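Local coordinates for protein holliday junction resolvase Hjc (Sulfolobus solfataricus, PDB 4TKK) that resolves Holliday junctions during genetic recombination, cutting four-way DNA with paired nicks in opposing strands, and works as a magnesium-dependent homodimer, at residues N48-L53 with R129-K134; E63-V68 with V114-I119. The protein carries 1 engineered substitution. All blocks are in the same frame, centred on the assembly; numbering follows the deposited sequence.

From the N terminus the chain runs through helix 10-21 and strands 25-28 and 43-47 to 48-53, at the start of a central strand of the nuclease sheet, and soon afterwards to 63-68, which enters a smaller antiparallel sheet. After helix 70-83 and strands 86-93 and 96-101, contact 2 closes the inner loop by pairing 114-119 with 63-68. Contact 1 closes the outer loop shortly afterwards, when 129-134, in the last helix, packs on 48-53. Contact 2 is therefore nested inside contact 1. They lie on opposite sides of the chain's centre, their own centres about 25 Å apart. Contact 1 joins the C-terminal helix to the large sheet, while contact 2 joins two strands of the small one.

Contact 1. Residues N48-L53 with R129-K134; sequences NGVIIL and RLVEAK
Val50 and Val131 mark the backbone approach, CA to CA 6.4 Å, where strand 50-53 and helix 129-134 run nearly antiparallel (155°) with their axes 9.2 Å apart. Val50 presents both methyls to the helix: CG1, anti to the backbone N (chi1 179°), meets Val131 CG1 at 3.8 Å and Lys134 CD at 3.7 Å, while its CG2 lies 3.8 Å from Lys134 CB. The extended methylene chain of Lys134 passes across Val50 at about a right angle. Two residues further along the strand, Ile52 CG2 touches Val131 CG2 at 3.5 Å, these side chains likewise crossing. Val131 CG1 rests on Val50, while its CG2 reaches over to Ile52 and still skirts Val50 CG1. Ile135 and Leu127 of the same helix extend the seam at Val50 and Ile52, and Phe24 packs on Val131. Cutting Val50 back to an alanine would remove both methyls and is likely to leave a gap beside Val131 CG1 and the Lys134 methylenes. Ile51 points the other way and packs on Leu46 of the second subunit. No hydrogen bond crosses between the two segments; the C-terminal helix is held against the nuclease sheet here by branched methyls and lysine methylenes.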
loop_
_atom_site.group_PDB
_atom_site.type_symbol
_atom_site.label_atom_id
_atom_site.label_comp_id
_atom_site.label_asym_id
_atom_site.label_seq_id
_atom_site.Cartn_x
_atom_site.Cartn_y
_atom_site.Cartn_z
ATOM N N ASN A 48 5.952 -7.165 5.846
ATOM C CA ASN A 48 6.816 -8.187 5.258
ATOM C C ASN A 48 6.240 -8.899 4.040
ATOM O O ASN A 48 6.271 -10.110 3.959
ATOM C CB ASN A 48 7.290 -9.154 6.378
ATOM C CG ASN A 48 8.033 -8.384 7.472
ATOM O OD1 ASN A 48 8.928 -7.543 7.220
ATOM N ND2 ASN A 48 7.602 -8.579 8.708
ATOM N N GLY A 49 5.731 -8.126 3.089
ATOM C CA GLY A 49 5.187 -8.666 1.854
ATOM C C GLY A 49 3.719 -9.030 1.892
ATOM O O GLY A 49 3.140 -9.345 0.854
ATOM N N VAL A 50 3.108 -8.994 3.078
ATOM C CA VAL A 50 1.685 -9.274 3.228
ATOM C C VAL A 50 0.940 -7.951 3.173
ATOM O O VAL A 50 1.316 -6.991 3.836
ATOM C CB VAL A 50 1.354 -10.093 4.499
ATOM C CG1 VAL A 50 -0.144 -10.334 4.616
ATOM C CG2 VAL A 50 2.096 -11.420 4.478
ATOM N N ILE A 51 -0.085 -7.904 2.326
ATOM C CA ILE A 51 -0.903 -6.745 2.053
ATOM C C ILE A 51 -2.285 -7.005 2.613
ATOM O O ILE A 51 -2.954 -7.972 2.231
ATOM C CB ILE A 51 -0.941 -6.461 0.533
ATOM C CG1 ILE A 51 0.478 -6.317 -0.069
ATOM C CG2 ILE A 51 -1.819 -5.236 0.227
ATOM C CD1 ILE A 51 0.536 -6.534 -1.616
ATOM N N ILE A 52 -2.701 -6.143 3.539
ATOM C CA ILE A 52 -4.017 -6.229 4.126
ATOM C C ILE A 52 -4.738 -4.989 3.787
ATOM O O ILE A 52 -4.165 -3.896 3.814
ATOM C CB ILE A 52 -4.133 -6.728 5.597
ATOM C CG1 ILE A 52 -3.817 -5.755 6.663
ATOM C CG2 ILE A 52 -3.557 -8.148 5.770
ATOM C CD1 ILE A 52 -4.646 -6.006 7.955
ATOM N N LEU A 53 -5.966 -5.165 3.356
ATOM C CA LEU A 53 -6.787 -4.038 2.916
ATOM C C LEU A 53 -8.022 -4.087 3.723
ATOM O O LEU A 53 -8.640 -5.134 3.843
ATOM C CB LEU A 53 -7.086 -4.126 1.383
ATOM C CG LEU A 53 -5.872 -4.355 0.517
ATOM C CD1 LEU A 53 -6.261 -4.785 -0.840
ATOM C CD2 LEU A 53 -4.960 -3.110 0.491
ATOM N N ARG A 129 -2.560 -12.481 13.202
ATOM C CA ARG A 129 -2.189 -13.899 13.252
ATOM C C ARG A 129 -2.209 -14.525 11.877
ATOM O O ARG A 129 -1.305 -15.298 11.548
ATOM C CB ARG A 129 -3.050 -14.686 14.257
ATOM C CG ARG A 129 -2.699 -14.325 15.700
ATOM C CD ARG A 129 -3.575 -15.010 16.740
ATOM N NE ARG A 129 -3.422 -14.379 18.056
ATOM C CZ ARG A 129 -2.450 -14.659 18.926
ATOM N NH1 ARG A 129 -1.536 -15.580 18.639
ATOM N NH2 ARG A 129 -2.390 -14.024 20.088
ATOM N N LEU A 130 -3.192 -14.150 11.043
ATOM C CA LEU A 130 -3.260 -14.620 9.657
ATOM C C LEU A 130 -2.098 -14.036 8.860
ATOM O O LEU A 130 -1.574 -14.704 7.980
ATOM C CB LEU A 130 -4.592 -14.233 8.984
ATOM C CG LEU A 130 -5.826 -15.042 9.365
ATOM C CD1 LEU A 130 -7.027 -14.535 8.658
ATOM C CD2 LEU A 130 -5.660 -16.515 9.019
ATOM N N VAL A 131 -1.689 -12.796 9.185
ATOM C CA VAL A 131 -0.570 -12.117 8.526
ATOM C C VAL A 131 0.734 -12.826 8.903
ATOM O O VAL A 131 1.486 -13.219 8.010
ATOM C CB VAL A 131 -0.548 -10.598 8.823
ATOM C CG1 VAL A 131 0.719 -9.944 8.290
ATOM C CG2 VAL A 131 -1.786 -9.925 8.255
ATOM N N GLU A 132 0.961 -13.050 10.214
ATOM C CA GLU A 132 2.139 -13.760 10.718
ATOM C C GLU A 132 2.249 -15.158 10.108
ATOM O O GLU A 132 3.346 -15.575 9.735
ATOM C CB GLU A 132 2.160 -13.800 12.258
ATOM C CG GLU A 132 2.195 -12.432 12.951
ATOM C CD GLU A 132 3.208 -11.372 12.518
ATOM O OE1 GLU A 132 4.293 -11.734 12.003
ATOM O OE2 GLU A 132 2.926 -10.169 12.750
ATOM N N ALA A 133 1.093 -15.833 9.910
ATOM C CA ALA A 133 0.998 -17.155 9.285
ATOM C C ALA A 133 1.368 -17.100 7.809
ATOM O O ALA A 133 2.122 -17.965 7.361
ATOM C CB ALA A 133 -0.397 -17.735 9.458
ATOM N N LYS A 134 0.852 -16.088 7.052
ATOM C CA LYS A 134 1.181 -15.914 5.633
ATOM C C LYS A 134 2.686 -15.682 5.502
ATOM O O LYS A 134 3.300 -16.312 4.640
ATOM C CB LYS A 134 0.409 -14.752 4.970
ATOM C CG LYS A 134 -1.089 -14.972 4.767
ATOM C CD LYS A 134 -1.851 -13.628 4.807
ATOM C CE LYS A 134 -3.293 -13.726 5.258
ATOM N NZ LYS A 134 -3.867 -12.394 5.573
#

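Contact 2. Residues E63-V68 with V114-I119; sequences EGKIYV and VADSEI
The Asp116 carboxylate meets Lys65 at the anti side of OD1, with NZ 2.6 Å from OD1 and lying 30° out of the carboxylate plane; the Tyr67 ring, by contrast, leads away from 114-119, and only its CB packs there, 3.8 Å from Val114 CG1. These groups decorate a small antiparallel sheet of this PD-(D/E)XK nuclease, in which strand 66-68 runs beside strand 113-115. Tyr67 and Val114 form a non-hydrogen-bonded pair, their side chains on one face; Ile66 and Ala115 point to the other, their CB atoms 4.0 Å apart. That second face turns inward, where Ile66 also packs on Leu89 and Val91 of strand 86-93. With chi1 at 71°, Tyr67 CG sits between the backbone N and the carbonyl carbon, which carries the ring clear of Val114.

The lysine chain, bent at chi2, slants over Val114, so that NZ is 3.6 Å from Val114 CG2 as it reaches the acid. Arg106, from the neighbouring strand 106-107, forms a salt bridge to the same OD1, and two cationic groups grip one oxygen; this would be expected to favour the ionised carboxylate. Asp116 also opens a type I turn that ends at Ile119.

In the backbone, Ala115 N donates to Ile66 O at 2.8 Å, nearly straight at the hydrogen, the donor standing 31° off the plane of the Ile66 carbonyl. A water completes the strand link, accepting from Ile66 N at 2.8 Å and donating to Ala115 O at 2.6 Å.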
loop_
_atom_site.group_PDB
_atom_site.type_symbol
_atom_site.label_atom_id
_atom_site.label_comp_id
_atom_site.label_asym_id
_atom_site.label_seq_id
_atom_site.Cartn_x
_atom_site.Cartn_y
_atom_site.Cartn_z
ATOM N N GLU A 63 -33.006 -3.233 8.976
ATOM C CA GLU A 63 -32.795 -4.315 9.919
ATOM C C GLU A 63 -31.352 -4.388 10.474
ATOM O O GLU A 63 -31.122 -5.053 11.470
ATOM C CB GLU A 63 -33.148 -5.653 9.253
ATOM C CG GLU A 63 -34.615 -5.807 8.868
ATOM C CD GLU A 63 -35.623 -5.640 9.988
ATOM O OE1 GLU A 63 -35.276 -5.913 11.160
ATOM O OE2 GLU A 63 -36.772 -5.243 9.688
ATOM N N GLY A 64 -30.396 -3.753 9.814
ATOM C CA GLY A 64 -28.996 -3.809 10.221
ATOM C C GLY A 64 -28.112 -4.698 9.360
ATOM O O GLY A 64 -26.925 -4.871 9.674
ATOM N N LYS A 65 -28.670 -5.282 8.276
ATOM C CA LYS A 65 -27.899 -6.090 7.346
ATOM C C LYS A 65 -26.885 -5.187 6.657
ATOM O O LYS A 65 -27.246 -4.160 6.096
ATOM C CB LYS A 65 -28.786 -6.810 6.326
ATOM C CG LYS A 65 -28.813 -8.308 6.567
ATOM C CD LYS A 65 -28.968 -9.095 5.282
ATOM C CE LYS A 65 -28.611 -10.545 5.521
ATOM N NZ LYS A 65 -28.697 -11.346 4.275
ATOM N N ILE A 66 -25.606 -5.512 6.825
ATOM C CA ILE A 66 -24.496 -4.752 6.262
ATOM C C ILE A 66 -24.316 -5.138 4.813
ATOM O O ILE A 66 -24.404 -6.312 4.463
ATOM C CB ILE A 66 -23.204 -5.008 7.084
ATOM C CG1 ILE A 66 -23.400 -4.537 8.543
ATOM C CG2 ILE A 66 -21.984 -4.328 6.444
ATOM C CD1 ILE A 66 -22.558 -5.249 9.552
ATOM N N TYR A 67 -24.025 -4.146 3.976
ATOM C CA TYR A 67 -23.773 -4.356 2.568
ATOM C C TYR A 67 -22.892 -3.266 2.038
ATOM O O TYR A 67 -22.827 -2.182 2.622
ATOM C CB TYR A 67 -25.074 -4.507 1.747
ATOM C CG TYR A 67 -25.857 -3.229 1.588
ATOM C CD1 TYR A 67 -26.820 -2.856 2.523
ATOM C CD2 TYR A 67 -25.640 -2.389 0.506
ATOM C CE1 TYR A 67 -27.538 -1.671 2.384
ATOM C CE2 TYR A 67 -26.345 -1.202 0.359
ATOM C CZ TYR A 67 -27.308 -0.858 1.291
ATOM O OH TYR A 67 -27.998 0.310 1.131
ATOM N N VAL A 68 -22.193 -3.574 0.934
ATOM C CA VAL A 68 -21.349 -2.638 0.178
ATOM C C VAL A 68 -21.971 -2.628 -1.228
ATOM O O VAL A 68 -22.236 -3.697 -1.804
ATOM C CB VAL A 68 -19.841 -3.056 0.175
ATOM C CG1 VAL A 68 -19.003 -2.097 -0.656
ATOM C CG2 VAL A 68 -19.298 -3.154 1.609
ATOM N N VAL A 114 -23.263 -8.459 0.615
ATOM C CA VAL A 114 -23.885 -8.401 1.931
ATOM C C VAL A 114 -23.267 -9.302 2.970
ATOM O O VAL A 114 -22.846 -10.414 2.649
ATOM C CB VAL A 114 -25.461 -8.379 1.962
ATOM C CG1 VAL A 114 -26.064 -8.012 0.607
ATOM C CG2 VAL A 114 -26.065 -9.670 2.489
ATOM N N ALA A 115 -23.222 -8.813 4.219
ATOM C CA ALA A 115 -22.735 -9.603 5.342
ATOM C C ALA A 115 -23.947 -10.294 5.925
ATOM O O ALA A 115 -24.754 -9.661 6.601
ATOM C CB ALA A 115 -22.044 -8.723 6.380
ATOM N N ASP A 116 -24.130 -11.581 5.593
ATOM C CA ASP A 116 -25.251 -12.364 6.113
ATOM C C ASP A 116 -25.122 -12.476 7.637
ATOM O O ASP A 116 -24.020 -12.304 8.158
ATOM C CB ASP A 116 -25.323 -13.744 5.432
ATOM C CG ASP A 116 -25.828 -13.703 3.989
ATOM O OD1 ASP A 116 -26.532 -12.725 3.628
ATOM O OD2 ASP A 116 -25.543 -14.662 3.227
ATOM N N SER A 117 -26.247 -12.669 8.357
ATOM C CA SER A 117 -26.255 -12.763 9.824
ATOM C C SER A 117 -25.334 -13.874 10.361
ATOM O O SER A 117 -24.680 -13.671 11.384
ATOM C CB SER A 117 -27.677 -12.910 10.353
ATOM O OG SER A 117 -28.311 -14.049 9.797
ATOM N N GLU A 118 -25.238 -15.008 9.627
ATOM C CA GLU A 118 -24.396 -16.179 9.946
ATOM C C GLU A 118 -22.896 -15.849 10.108
ATOM O O GLU A 118 -22.184 -16.545 10.844
ATOM C CB GLU A 118 -24.596 -17.306 8.907
ATOM N N ILE A 119 -22.450 -14.771 9.421
ATOM C CA ILE A 119 -21.094 -14.231 9.326
ATOM C C ILE A 119 -20.270 -14.159 10.602
ATOM O O ILE A 119 -20.675 -13.561 11.605
ATOM C CB ILE A 119 -21.037 -12.950 8.432
ATOM C CG1 ILE A 119 -20.200 -13.155 7.155
ATOM C CG2 ILE A 119 -20.723 -11.644 9.178
ATOM C CD1 ILE A 119 -20.867 -14.054 6.140
HETATM O O HOH W 1 -25.003 -7.747 8.336
#